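Local coordinates for OBCA, Oxalate Biosynthetic Component A (Burkholderia glumae, PDB 4NNA), which belongs to the oxalate biosynthetic component A family and joins an N-terminal domain of that family to a region of the TIM-barrel clan, at residues Leu64-Ala69 and Arg106-Asn111. Sequence-based numbering, arbitrary orientation.
Sequences LQVGHA and RLAAPN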
loop_
_atom_site.group_PDB
_atom_site.type_symbol
_atom_site.label_atom_id
_atom_site.label_comp_id
_atom_site.label_asym_id
_atom_site.label_seq_id
_atom_site.Cartn_x
_atom_site.Cartn_y
_atom_site.Cartn_z
ATOM N N LEU A 64 -14.865 9.784 19.954
ATOM C CA LEU A 64 -16.247 9.375 19.746
ATOM C C LEU A 64 -16.308 7.874 20.006
ATOM O O LEU A 64 -15.617 7.104 19.339
ATOM C CB LEU A 64 -16.678 9.690 18.313
ATOM C CG LEU A 64 -18.032 9.159 17.830
ATOM C CD1 LEU A 64 -19.140 9.699 18.709
ATOM C CD2 LEU A 64 -18.282 9.518 16.360
ATOM N N GLN A 65 -17.107 7.460 20.987
ATOM C CA GLN A 65 -17.224 6.037 21.321
ATOM C C GLN A 65 -18.673 5.618 21.520
ATOM O O GLN A 65 -19.473 6.335 22.139
ATOM C CB GLN A 65 -16.384 5.665 22.553
ATOM C CG GLN A 65 -16.912 6.214 23.878
ATOM C CD GLN A 65 -15.999 5.891 25.057
ATOM O OE1 GLN A 65 -15.918 4.746 25.494
ATOM N NE2 GLN A 65 -15.312 6.905 25.575
ATOM N N VAL A 66 -19.011 4.466 20.952
ATOM C CA VAL A 66 -20.350 3.908 21.041
ATOM C C VAL A 66 -20.199 2.423 21.315
ATOM O O VAL A 66 -19.422 1.755 20.631
ATOM C CB VAL A 66 -21.140 4.076 19.719
ATOM C CG1 VAL A 66 -22.577 3.580 19.882
ATOM C CG2 VAL A 66 -21.133 5.522 19.260
ATOM N N GLY A 67 -20.915 1.928 22.328
ATOM C CA GLY A 67 -20.992 0.505 22.637
ATOM C C GLY A 67 -19.661 -0.209 22.782
ATOM O O GLY A 67 -19.568 -1.428 22.584
ATOM N N HIS A 68 -18.624 0.539 23.136
ATOM C CA HIS A 68 -17.264 0.013 23.011
ATOM C C HIS A 68 -16.668 -0.447 24.332
ATOM O O HIS A 68 -16.215 -1.583 24.453
ATOM C CB HIS A 68 -16.323 1.024 22.335
ATOM C CG HIS A 68 -14.931 0.500 22.131
ATOM N ND1 HIS A 68 -14.584 -0.282 21.053
ATOM C CD2 HIS A 68 -13.806 0.635 22.877
ATOM C CE1 HIS A 68 -13.304 -0.610 21.140
ATOM N NE2 HIS A 68 -12.811 -0.069 22.236
ATOM N N ALA A 69 -16.674 0.436 25.323
ATOM C CA ALA A 69 -15.978 0.157 26.572
ATOM C C ALA A 69 -16.760 -0.739 27.528
ATOM O O ALA A 69 -17.992 -0.680 27.595
ATOM C CB ALA A 69 -15.584 1.450 27.263
ATOM N N ARG A 106 -22.426 7.625 27.219
ATOM C CA ARG A 106 -23.316 7.171 26.158
ATOM C C ARG A 106 -23.936 8.410 25.537
ATOM O O ARG A 106 -25.133 8.452 25.254
ATOM C CB ARG A 106 -24.409 6.254 26.718
ATOM C CG ARG A 106 -23.909 5.255 27.757
ATOM C CD ARG A 106 -24.958 4.176 28.089
ATOM N NE ARG A 106 -25.972 4.636 29.038
ATOM C CZ ARG A 106 -26.929 3.859 29.544
ATOM N NH1 ARG A 106 -27.006 2.583 29.191
ATOM N NH2 ARG A 106 -27.807 4.355 30.404
ATOM N N LEU A 107 -23.102 9.425 25.341
ATOM C CA LEU A 107 -23.539 10.710 24.808
ATOM C C LEU A 107 -23.824 10.637 23.310
ATOM O O LEU A 107 -24.496 11.510 22.751
ATOM C CB LEU A 107 -22.490 11.785 25.120
ATOM C CG LEU A 107 -22.116 11.903 26.606
ATOM C CD1 LEU A 107 -21.251 13.123 26.876
ATOM C CD2 LEU A 107 -23.371 11.928 27.478
ATOM N N ALA A 108 -23.319 9.588 22.664
ATOM C CA ALA A 108 -23.551 9.388 21.237
ATOM C C ALA A 108 -24.469 8.193 20.999
ATOM O O ALA A 108 -24.130 7.062 21.346
ATOM C CB ALA A 108 -22.228 9.200 20.499
ATOM N N ALA A 109 -25.636 8.450 20.411
ATOM C CA ALA A 109 -26.576 7.385 20.065
ATOM C C ALA A 109 -26.074 6.636 18.834
ATOM O O ALA A 109 -25.502 7.248 17.935
ATOM C CB ALA A 109 -27.958 7.966 19.809
ATOM N N PRO A 110 -26.282 5.307 18.788
ATOM C CA PRO A 110 -25.763 4.515 17.664
ATOM C C PRO A 110 -26.373 4.952 16.333
ATOM O O PRO A 110 -27.552 5.332 16.308
ATOM C CB PRO A 110 -26.209 3.087 18.001
ATOM C CG PRO A 110 -26.421 3.086 19.488
ATOM C CD PRO A 110 -26.954 4.462 19.793
ATOM N N ASN A 111 -25.568 4.906 15.269
ATOM C CA ASN A 111 -25.990 5.288 13.915
ATOM C C ASN A 111 -26.270 6.784 13.718
ATOM O O ASN A 111 -26.657 7.213 12.626
ATOM C CB ASN A 111 -27.200 4.458 13.469
ATOM C CG ASN A 111 -27.064 3.000 13.839
ATOM O OD1 ASN A 111 -26.070 2.358 13.503
ATOM N ND2 ASN A 111 -28.052 2.471 14.557
HETATM O O HOH W 1 -22.242 6.432 22.866
#
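Val66 and Ala108 carry most of this contact, and their CA atoms lie 6.3 Å apart. The CB of each is directed at the other segment. Val66 uses its two methyl groups for two different partners. Its CG2 meets the methyl group of Ala108, with 4.0 Å between Val66 CG2 and Ala108 CB. The carbonyl oxygen of Ala108 is about equally near to the same CG2. CG1 stands anti to the backbone N (chi1 -176°) and reaches the ring of Pro110. There Val66 CG1 lies 3.9 Å from Pro110 CG, and CB and CA of the ring residue are only slightly farther off. The valine side chain and the proline ring are set at a slant to each other. Pro110 is exposed, whereas Val66 is buried; the ring packs on one methyl group of the valine.

Ala108 CB is also touched by Leu64. The leucine CB does not aim at 106-111, but the CD1 branch comes in close, 3.6 Å from Ala108 CB. The alanine methyl therefore sits against two strand side chains, Leu64 and Val66, two positions apart.

The polar link is a single water. It donates to Gln65 O, 2.9 Å away. It also lies 2.5 Å from Ala108 O, too short to be taken at face value, so a water bridge between the two carbonyls is likely but doubtful in detail. On the strand side, Leu64 pairs through its backbone with His157, and Val66 with Gln155, both on neighbouring strand 155-159. Farther along the loop, Asn111 ND2 is hydrogen-bonded to Glu153. This is plain packing of an irregular loop against the end of strand 62-66, the central strand of a three-stranded antiparallel sheet in the N-terminal part of the protein.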